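PDB 3KTN: carbohydrate kinase, pfkB family from Enterococcus faecalis, which probably phosphorylates 2-keto-3-deoxygluconate, as a magnesium-binding sugar kinase of the ribokinase-like PfkB family. Local coordinates for residues Q227-T241 with Y251-Q263. Residues are numbered along the deposited sequence; the frame is centred on the assembly and turned at random.
Sequences QRFMSQYNLEWFAGT and YLSGYLYTQNEYQ
Tyr-255 lays its ring flat over the backbone of Gly-240, with Gly-240 O over its centre, 3.4 Å above the ring plane. A chi1 of 53° tucks CG over the backbone and swings the ring across the neighbouring strand, where glycine offers no side chain to obstruct it; the hydroxyl is hydrogen-bonded to Gly-199 O, beyond the hairpin. This is the tight half of an antiparallel hairpin, in which Phe-238 pairs with Tyr-257 and Gly-240 with Tyr-255 through reciprocal backbone hydrogen bonds. On the other sheet face, Leu-256 CD2 makes a CH-pi contact 4.1 Å from the centroid of the six-membered ring of Trp-237, while CD1 reaches Ala-239 CB.

The packing gives way to polar links at the more exposed turn 258-261. Gln-259, stretched out straight at chi2 (179°), spends both amide hydrogens on Asn-234 OD1 and Leu-235 O, each 3.0 Å from NE2, thereby gripping the Schellman end of the helix. Gln-227 NE2 donates to Thr-258 O, and a water joins Gln-259 N to the carbonyls of Leu-235 and Glu-236.

In the large ribokinase-like sheet, strand 237-245 lies between 196-198 and 250-257; helix 218-233 covers the Phe-238/Tyr-257 face; helix 278-291, with Leu-296 starting helix 296-310, packs on the Trp-237/Leu-256 face.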
ATOM      1  N   GLN A 227      -0.028 -50.885   1.661  1.00 52.33           N
ATOM      2  CA  GLN A 227      -1.134 -51.646   2.230  1.00 53.90           C
ATOM      3  C   GLN A 227      -0.660 -52.516   3.388  1.00 54.09           C
ATOM      4  O   GLN A 227      -1.461 -52.956   4.212  1.00 55.39           O
ATOM      5  CB  GLN A 227      -1.814 -52.484   1.150  1.00 54.20           C
ATOM      6  CG  GLN A 227      -2.405 -51.627   0.047  1.00 55.54           C
ATOM      7  CD  GLN A 227      -3.223 -52.418  -0.943  1.00 57.23           C
ATOM      8  OE1 GLN A 227      -2.745 -53.397  -1.517  1.00 58.61           O
ATOM      9  NE2 GLN A 227      -4.464 -51.995  -1.157  1.00 56.71           N
ATOM     10  N   ARG A 228       0.648 -52.740   3.456  1.00 52.87           N
ATOM     11  CA  ARG A 228       1.240 -53.529   4.527  1.00 54.27           C
ATOM     12  C   ARG A 228       1.231 -52.627   5.765  1.00 54.71           C
ATOM     13  O   ARG A 228       0.800 -53.031   6.848  1.00 54.62           O
ATOM     14  CB  ARG A 228       2.677 -53.911   4.155  1.00 53.26           C
ATOM     15  CG  ARG A 228       3.186 -55.200   4.783  1.00 54.27           C
ATOM     16  CD  ARG A 228       4.554 -55.560   4.211  1.00 53.12           C
ATOM     17  NE  ARG A 228       5.621 -54.739   4.777  1.00 53.66           N
ATOM     18  CZ  ARG A 228       6.763 -54.457   4.158  1.00 53.85           C
ATOM     19  NH1 ARG A 228       6.994 -54.921   2.937  1.00 55.33           N
ATOM     20  NH2 ARG A 228       7.685 -53.724   4.767  1.00 53.45           N
ATOM     21  N   PHE A 229       1.711 -51.398   5.585  1.00 55.08           N
ATOM     22  CA  PHE A 229       1.747 -50.399   6.653  1.00 54.22           C
ATOM     23  C   PHE A 229       0.334 -50.172   7.180  1.00 53.52           C
ATOM     24  O   PHE A 229       0.118 -50.068   8.385  1.00 53.93           O
ATOM     25  CB  PHE A 229       2.327 -49.085   6.105  1.00 55.84           C
ATOM     26  CG  PHE A 229       1.956 -47.861   6.907  1.00 55.61           C
ATOM     27  CD1 PHE A 229       2.520 -47.626   8.156  1.00 55.89           C
ATOM     28  CD2 PHE A 229       1.035 -46.944   6.405  1.00 56.57           C
ATOM     29  CE1 PHE A 229       2.174 -46.494   8.896  1.00 56.55           C
ATOM     30  CE2 PHE A 229       0.682 -45.808   7.133  1.00 57.52           C
ATOM     31  CZ  PHE A 229       1.252 -45.583   8.383  1.00 57.05           C
HETATM   32  N   MSE A 230      -0.628 -50.114   6.267  1.00 53.20           N
HETATM   33  CA  MSE A 230      -2.020 -49.887   6.630  1.00 54.76           C
HETATM   34  C   MSE A 230      -2.671 -51.000   7.443  1.00 55.45           C
HETATM   35  O   MSE A 230      -3.378 -50.727   8.416  1.00 54.42           O
HETATM   36  CB  MSE A 230      -2.855 -49.648   5.378  1.00 56.33           C
HETATM   37  CG  MSE A 230      -2.573 -48.336   4.675  1.00 58.75           C
HETATM   38 SE   MSE A 230      -3.793 -48.102   3.206  1.00 64.16          SE
HETATM   39  CE  MSE A 230      -5.372 -47.578   4.194  1.00 58.14           C
ATOM     40  N   SER A 231      -2.460 -52.250   7.035  1.00 55.18           N
ATOM     41  CA  SER A 231      -3.057 -53.372   7.749  1.00 54.89           C
ATOM     42  C   SER A 231      -2.436 -53.507   9.131  1.00 53.99           C
ATOM     43  O   SER A 231      -3.099 -53.926  10.076  1.00 55.58           O
ATOM     44  CB  SER A 231      -2.891 -54.671   6.951  1.00 54.94           C
ATOM     45  OG  SER A 231      -1.536 -54.902   6.617  1.00 58.07           O
ATOM     46  N   GLN A 232      -1.166 -53.136   9.253  1.00 52.96           N
ATOM     47  CA  GLN A 232      -0.485 -53.206  10.538  1.00 51.93           C
ATOM     48  C   GLN A 232      -1.164 -52.334  11.594  1.00 52.96           C
ATOM     49  O   GLN A 232      -1.197 -52.686  12.774  1.00 54.08           O
ATOM     50  CB  GLN A 232       0.960 -52.754  10.400  1.00 51.76           C
ATOM     51  CG  GLN A 232       1.706 -52.788  11.708  1.00 51.32           C
ATOM     52  CD  GLN A 232       3.067 -52.167  11.598  1.00 51.73           C
ATOM     53  OE1 GLN A 232       3.719 -52.278  10.565  1.00 55.53           O
ATOM     54  NE2 GLN A 232       3.518 -51.518  12.664  1.00 50.65           N
ATOM     55  N   TYR A 233      -1.692 -51.187  11.178  1.00 50.20           N
ATOM     56  CA  TYR A 233      -2.364 -50.289  12.109  1.00 47.86           C
ATOM     57  C   TYR A 233      -3.854 -50.294  11.826  1.00 48.73           C
ATOM     58  O   TYR A 233      -4.623 -49.560  12.445  1.00 47.61           O
ATOM     59  CB  TYR A 233      -1.798 -48.878  11.971  1.00 45.11           C
ATOM     60  CG  TYR A 233      -0.341 -48.771  12.359  1.00 41.33           C
ATOM     61  CD1 TYR A 233       0.043 -48.755  13.699  1.00 40.35           C
ATOM     62  CD2 TYR A 233       0.655 -48.697  11.387  1.00 40.91           C
ATOM     63  CE1 TYR A 233       1.385 -48.663  14.062  1.00 38.42           C
ATOM     64  CE2 TYR A 233       2.002 -48.607  11.741  1.00 39.44           C
ATOM     65  CZ  TYR A 233       2.357 -48.590  13.079  1.00 38.77           C
ATOM     66  OH  TYR A 233       3.685 -48.491  13.431  1.00 40.52           O
ATOM     67  N   ASN A 234      -4.247 -51.146  10.883  1.00 50.12           N
ATOM     68  CA  ASN A 234      -5.638 -51.289  10.473  1.00 51.82           C
ATOM     69  C   ASN A 234      -6.254 -49.958  10.046  1.00 51.59           C
ATOM     70  O   ASN A 234      -7.416 -49.667  10.335  1.00 51.55           O
ATOM     71  CB  ASN A 234      -6.461 -51.925  11.600  1.00 53.32           C
ATOM     72  CG  ASN A 234      -7.842 -52.354  11.138  1.00 55.57           C
ATOM     73  OD1 ASN A 234      -8.011 -52.854  10.025  1.00 56.88           O
ATOM     74  ND2 ASN A 234      -8.839 -52.170  11.998  1.00 58.13           N
ATOM     75  N   LEU A 235      -5.460 -49.158   9.339  1.00 50.88           N
ATOM     76  CA  LEU A 235      -5.909 -47.859   8.851  1.00 48.33           C
ATOM     77  C   LEU A 235      -6.993 -48.053   7.805  1.00 47.70           C
ATOM     78  O   LEU A 235      -7.012 -49.063   7.098  1.00 47.57           O
ATOM     79  CB  LEU A 235      -4.740 -47.096   8.230  1.00 46.97           C
ATOM     80  CG  LEU A 235      -3.539 -46.877   9.150  1.00 46.50           C
ATOM     81  CD1 LEU A 235      -2.428 -46.185   8.382  1.00 46.09           C
ATOM     82  CD2 LEU A 235      -3.962 -46.058  10.365  1.00 45.29           C
ATOM     83  N   GLU A 236      -7.893 -47.080   7.706  1.00 46.29           N
ATOM     84  CA  GLU A 236      -8.984 -47.131   6.742  1.00 44.62           C
ATOM     85  C   GLU A 236      -8.598 -46.462   5.418  1.00 45.83           C
ATOM     86  O   GLU A 236      -8.861 -47.005   4.339  1.00 45.15           O
ATOM     87  CB  GLU A 236     -10.220 -46.452   7.336  1.00 45.29           C
ATOM     88  CG  GLU A 236     -11.436 -46.471   6.446  1.00 44.84           C
ATOM     89  CD  GLU A 236     -12.632 -45.847   7.119  1.00 47.06           C
ATOM     90  OE1 GLU A 236     -12.490 -45.407   8.279  1.00 49.68           O
ATOM     91  OE2 GLU A 236     -13.715 -45.796   6.497  1.00 48.05           O
ATOM     92  N   TRP A 237      -7.964 -45.290   5.505  1.00 45.25           N
ATOM     93  CA  TRP A 237      -7.541 -44.534   4.320  1.00 42.29           C
ATOM     94  C   TRP A 237      -6.139 -43.959   4.478  1.00 40.82           C
ATOM     95  O   TRP A 237      -5.778 -43.467   5.543  1.00 39.14           O
ATOM     96  CB  TRP A 237      -8.500 -43.363   4.054  1.00 45.10           C
ATOM     97  CG  TRP A 237      -9.708 -43.664   3.210  1.00 45.28           C
ATOM     98  CD1 TRP A 237     -10.250 -44.887   2.955  1.00 47.33           C
ATOM     99  CD2 TRP A 237     -10.566 -42.705   2.571  1.00 46.25           C
ATOM    100  NE1 TRP A 237     -11.395 -44.754   2.204  1.00 47.46           N
ATOM    101  CE2 TRP A 237     -11.614 -43.422   1.957  1.00 47.26           C
ATOM    102  CE3 TRP A 237     -10.555 -41.305   2.466  1.00 46.71           C
ATOM    103  CZ2 TRP A 237     -12.641 -42.793   1.240  1.00 47.24           C
ATOM    104  CZ3 TRP A 237     -11.578 -40.675   1.753  1.00 46.33           C
ATOM    105  CH2 TRP A 237     -12.606 -41.422   1.152  1.00 47.46           C
ATOM    106  N   PHE A 238      -5.350 -44.034   3.411  1.00 39.03           N
ATOM    107  CA  PHE A 238      -4.003 -43.474   3.394  1.00 38.18           C
ATOM    108  C   PHE A 238      -3.959 -42.645   2.118  1.00 38.76           C
ATOM    109  O   PHE A 238      -4.228 -43.164   1.034  1.00 39.22           O
ATOM    110  CB  PHE A 238      -2.937 -44.567   3.323  1.00 36.23           C
ATOM    111  CG  PHE A 238      -1.527 -44.031   3.299  1.00 34.55           C
ATOM    112  CD1 PHE A 238      -0.950 -43.500   4.449  1.00 34.90           C
ATOM    113  CD2 PHE A 238      -0.781 -44.040   2.124  1.00 33.86           C
ATOM    114  CE1 PHE A 238       0.357 -42.987   4.428  1.00 32.24           C
ATOM    115  CE2 PHE A 238       0.517 -43.532   2.093  1.00 32.17           C
ATOM    116  CZ  PHE A 238       1.087 -43.004   3.248  1.00 31.70           C
ATOM    117  N   ALA A 239      -3.635 -41.360   2.232  1.00 38.30           N
ATOM    118  CA  ALA A 239      -3.602 -40.511   1.045  1.00 36.45           C
ATOM    119  C   ALA A 239      -2.459 -39.506   1.036  1.00 35.10           C
ATOM    120  O   ALA A 239      -1.916 -39.142   2.078  1.00 35.87           O
ATOM    121  CB  ALA A 239      -4.937 -39.792   0.887  1.00 33.35           C
ATOM    122  N   GLY A 240      -2.100 -39.072  -0.166  1.00 34.64           N
ATOM    123  CA  GLY A 240      -1.022 -38.122  -0.334  1.00 34.96           C
ATOM    124  C   GLY A 240      -0.924 -37.715  -1.788  1.00 35.50           C
ATOM    125  O   GLY A 240      -1.777 -38.073  -2.601  1.00 36.05           O
ATOM    126  N   THR A 241       0.119 -36.965  -2.120  1.00 35.37           N
ATOM    127  CA  THR A 241       0.309 -36.506  -3.486  1.00 36.30           C
ATOM    128  C   THR A 241       1.747 -36.673  -3.923  1.00 35.99           C
ATOM    129  O   THR A 241       2.663 -36.731  -3.108  1.00 34.32           O
ATOM    130  CB  THR A 241      -0.025 -35.012  -3.642  1.00 36.31           C
ATOM    131  OG1 THR A 241       0.881 -34.242  -2.842  1.00 34.98           O
ATOM    132  CG2 THR A 241      -1.452 -34.730  -3.217  1.00 35.01           C
ATOM    133  N   TYR A 251       3.769 -31.193 -12.501  1.00 40.83           N
ATOM    134  CA  TYR A 251       2.481 -31.849 -12.322  1.00 37.92           C
ATOM    135  C   TYR A 251       2.226 -32.273 -10.892  1.00 35.56           C
ATOM    136  O   TYR A 251       3.150 -32.489 -10.115  1.00 33.92           O
ATOM    137  CB  TYR A 251       2.401 -33.091 -13.207  1.00 37.63           C
ATOM    138  CG  TYR A 251       2.553 -32.812 -14.677  1.00 40.42           C
ATOM    139  CD1 TYR A 251       1.436 -32.616 -15.486  1.00 41.29           C
ATOM    140  CD2 TYR A 251       3.817 -32.747 -15.264  1.00 40.67           C
ATOM    141  CE1 TYR A 251       1.571 -32.363 -16.848  1.00 44.37           C
ATOM    142  CE2 TYR A 251       3.967 -32.495 -16.625  1.00 43.15           C
ATOM    143  CZ  TYR A 251       2.841 -32.304 -17.410  1.00 44.75           C
ATOM    144  OH  TYR A 251       2.976 -32.060 -18.756  1.00 48.30           O
ATOM    145  N   LEU A 252       0.951 -32.398 -10.558  1.00 33.96           N
ATOM    146  CA  LEU A 252       0.561 -32.843  -9.241  1.00 33.24           C
ATOM    147  C   LEU A 252      -0.346 -34.043  -9.446  1.00 33.91           C
ATOM    148  O   LEU A 252      -1.204 -34.041 -10.328  1.00 34.40           O
ATOM    149  CB  LEU A 252      -0.198 -31.752  -8.488  1.00 29.43           C
ATOM    150  CG  LEU A 252      -0.472 -32.131  -7.028  1.00 32.17           C
ATOM    151  CD1 LEU A 252       0.860 -32.147  -6.271  1.00 28.17           C
ATOM    152  CD2 LEU A 252      -1.451 -31.146  -6.383  1.00 28.21           C
ATOM    153  N   SER A 253      -0.154 -35.071  -8.633  1.00 35.72           N
ATOM    154  CA  SER A 253      -0.971 -36.266  -8.735  1.00 38.81           C
ATOM    155  C   SER A 253      -1.317 -36.756  -7.340  1.00 37.86           C
ATOM    156  O   SER A 253      -0.452 -36.832  -6.469  1.00 40.89           O
ATOM    157  CB  SER A 253      -0.217 -37.356  -9.500  1.00 39.58           C
ATOM    158  OG  SER A 253      -1.087 -38.427  -9.810  1.00 43.98           O
ATOM    159  N   GLY A 254      -2.582 -37.077  -7.123  1.00 38.37           N
ATOM    160  CA  GLY A 254      -2.981 -37.553  -5.815  1.00 39.53           C
ATOM    161  C   GLY A 254      -3.266 -39.042  -5.807  1.00 40.97           C
ATOM    162  O   GLY A 254      -3.673 -39.612  -6.821  1.00 39.73           O
ATOM    163  N   TYR A 255      -3.033 -39.681  -4.665  1.00 41.59           N
ATOM    164  CA  TYR A 255      -3.302 -41.108  -4.530  1.00 41.48           C
ATOM    165  C   TYR A 255      -4.056 -41.362  -3.238  1.00 42.85           C
ATOM    166  O   TYR A 255      -3.879 -40.645  -2.248  1.00 42.70           O
ATOM    167  CB  TYR A 255      -2.002 -41.917  -4.555  1.00 38.92           C
ATOM    168  CG  TYR A 255      -0.967 -41.448  -3.568  1.00 37.77           C
ATOM    169  CD1 TYR A 255      -1.116 -41.690  -2.202  1.00 35.14           C
ATOM    170  CD2 TYR A 255       0.149 -40.721  -3.995  1.00 35.09           C
ATOM    171  CE1 TYR A 255      -0.188 -41.219  -1.287  1.00 34.05           C
ATOM    172  CE2 TYR A 255       1.083 -40.246  -3.087  1.00 35.73           C
ATOM    173  CZ  TYR A 255       0.904 -40.500  -1.734  1.00 35.28           C
ATOM    174  OH  TYR A 255       1.820 -40.029  -0.829  1.00 37.23           O
ATOM    175  N   LEU A 256      -4.913 -42.378  -3.266  1.00 43.76           N
ATOM    176  CA  LEU A 256      -5.723 -42.754  -2.114  1.00 44.75           C
ATOM    177  C   LEU A 256      -5.755 -44.279  -2.000  1.00 46.90           C
ATOM    178  O   LEU A 256      -6.235 -44.968  -2.904  1.00 46.10           O
ATOM    179  CB  LEU A 256      -7.141 -42.203  -2.283  1.00 41.60           C
ATOM    180  CG  LEU A 256      -8.233 -42.593  -1.287  1.00 41.88           C
ATOM    181  CD1 LEU A 256      -7.828 -42.223   0.133  1.00 38.18           C
ATOM    182  CD2 LEU A 256      -9.521 -41.890  -1.682  1.00 40.24           C
ATOM    183  N   TYR A 257      -5.239 -44.796  -0.888  1.00 48.15           N
ATOM    184  CA  TYR A 257      -5.191 -46.241  -0.649  1.00 50.22           C
ATOM    185  C   TYR A 257      -6.090 -46.698   0.493  1.00 51.51           C
ATOM    186  O   TYR A 257      -6.413 -45.937   1.408  1.00 50.89           O
ATOM    187  CB  TYR A 257      -3.775 -46.693  -0.274  1.00 49.37           C
ATOM    188  CG  TYR A 257      -2.715 -46.592  -1.343  1.00 50.18           C
ATOM    189  CD1 TYR A 257      -2.418 -47.678  -2.167  1.00 49.30           C
ATOM    190  CD2 TYR A 257      -1.961 -45.428  -1.490  1.00 50.22           C
ATOM    191  CE1 TYR A 257      -1.389 -47.607  -3.104  1.00 48.61           C
ATOM    192  CE2 TYR A 257      -0.935 -45.347  -2.422  1.00 48.77           C
ATOM    193  CZ  TYR A 257      -0.653 -46.436  -3.224  1.00 49.80           C
ATOM    194  OH  TYR A 257       0.371 -46.347  -4.136  1.00 50.74           O
ATOM    195  N   THR A 258      -6.481 -47.962   0.416  1.00 53.77           N
ATOM    196  CA  THR A 258      -7.259 -48.623   1.453  1.00 53.88           C
ATOM    197  C   THR A 258      -6.428 -49.890   1.599  1.00 54.67           C
ATOM    198  O   THR A 258      -5.445 -50.067   0.876  1.00 52.31           O
ATOM    199  CB  THR A 258      -8.676 -49.012   0.998  1.00 53.34           C
ATOM    200  OG1 THR A 258      -8.590 -49.948  -0.081  1.00 54.63           O
ATOM    201  CG2 THR A 258      -9.452 -47.785   0.553  1.00 53.52           C
ATOM    202  N   GLN A 259      -6.792 -50.771   2.517  1.00 56.23           N
ATOM    203  CA  GLN A 259      -6.018 -51.990   2.664  1.00 58.81           C
ATOM    204  C   GLN A 259      -6.178 -52.885   1.437  1.00 59.10           C
ATOM    205  O   GLN A 259      -5.302 -53.696   1.142  1.00 59.61           O
ATOM    206  CB  GLN A 259      -6.430 -52.732   3.940  1.00 59.60           C
ATOM    207  CG  GLN A 259      -5.938 -52.044   5.204  1.00 62.34           C
ATOM    208  CD  GLN A 259      -6.349 -52.756   6.475  1.00 62.94           C
ATOM    209  OE1 GLN A 259      -6.071 -53.941   6.654  1.00 66.00           O
ATOM    210  NE2 GLN A 259      -7.005 -52.032   7.373  1.00 62.41           N
ATOM    211  N   ASN A 260      -7.273 -52.710   0.701  1.00 60.08           N
ATOM    212  CA  ASN A 260      -7.527 -53.536  -0.476  1.00 61.91           C
ATOM    213  C   ASN A 260      -7.727 -52.805  -1.805  1.00 62.78           C
ATOM    214  O   ASN A 260      -8.138 -53.419  -2.789  1.00 63.09           O
ATOM    215  CB  ASN A 260      -8.741 -54.426  -0.212  1.00 62.74           C
ATOM    216  CG  ASN A 260      -8.602 -55.225   1.065  1.00 63.79           C
ATOM    217  OD1 ASN A 260      -7.666 -56.011   1.220  1.00 64.55           O
ATOM    218  ND2 ASN A 260      -9.529 -55.026   1.992  1.00 64.47           N
ATOM    219  N   GLU A 261      -7.443 -51.507  -1.845  1.00 62.90           N
ATOM    220  CA  GLU A 261      -7.612 -50.747  -3.084  1.00 61.97           C
ATOM    221  C   GLU A 261      -6.578 -49.647  -3.262  1.00 60.35           C
ATOM    222  O   GLU A 261      -5.901 -49.245  -2.314  1.00 59.32           O
ATOM    223  CB  GLU A 261      -9.011 -50.136  -3.148  1.00 63.41           C
ATOM    224  CG  GLU A 261     -10.129 -51.157  -3.200  1.00 66.86           C
ATOM    225  CD  GLU A 261     -11.500 -50.515  -3.139  1.00 70.18           C
ATOM    226  OE1 GLU A 261     -11.858 -49.780  -4.087  1.00 71.59           O
ATOM    227  OE2 GLU A 261     -12.219 -50.740  -2.140  1.00 71.93           O
ATOM    228  N   TYR A 262      -6.467 -49.166  -4.495  1.00 59.25           N
ATOM    229  CA  TYR A 262      -5.523 -48.114  -4.842  1.00 57.39           C
ATOM    230  C   TYR A 262      -6.088 -47.247  -5.956  1.00 57.10           C
ATOM    231  O   TYR A 262      -6.372 -47.736  -7.049  1.00 56.98           O
ATOM    232  CB  TYR A 262      -4.190 -48.725  -5.282  1.00 56.59           C
ATOM    233  CG  TYR A 262      -3.302 -47.780  -6.062  1.00 56.94           C
ATOM    234  CD1 TYR A 262      -3.043 -46.488  -5.601  1.00 56.85           C
ATOM    235  CD2 TYR A 262      -2.708 -48.183  -7.256  1.00 56.33           C
ATOM    236  CE1 TYR A 262      -2.216 -45.626  -6.308  1.00 55.93           C
ATOM    237  CE2 TYR A 262      -1.877 -47.330  -7.970  1.00 56.58           C
ATOM    238  CZ  TYR A 262      -1.635 -46.053  -7.490  1.00 56.21           C
ATOM    239  OH  TYR A 262      -0.802 -45.214  -8.186  1.00 54.68           O
ATOM    240  N   GLN A 263      -6.247 -45.958  -5.671  1.00 55.70           N
ATOM    241  CA  GLN A 263      -6.783 -45.023  -6.651  1.00 54.12           C
ATOM    242  C   GLN A 263      -5.833 -43.848  -6.844  1.00 52.32           C
ATOM    243  O   GLN A 263      -5.504 -43.135  -5.899  1.00 51.75           O
ATOM    244  CB  GLN A 263      -8.150 -44.513  -6.199  1.00 56.10           C
ATOM    245  CG  GLN A 263      -9.031 -44.089  -7.346  1.00 58.23           C
ATOM    246  CD  GLN A 263      -9.282 -45.228  -8.308  1.00 59.83           C
ATOM    247  OE1 GLN A 263      -9.770 -46.288  -7.916  1.00 62.00           O
ATOM    248  NE2 GLN A 263      -8.947 -45.020  -9.576  1.00 60.15           N
TER
HETATM  249  O   HOH W   1      -8.331 -50.015   4.634  1.00 52.82           O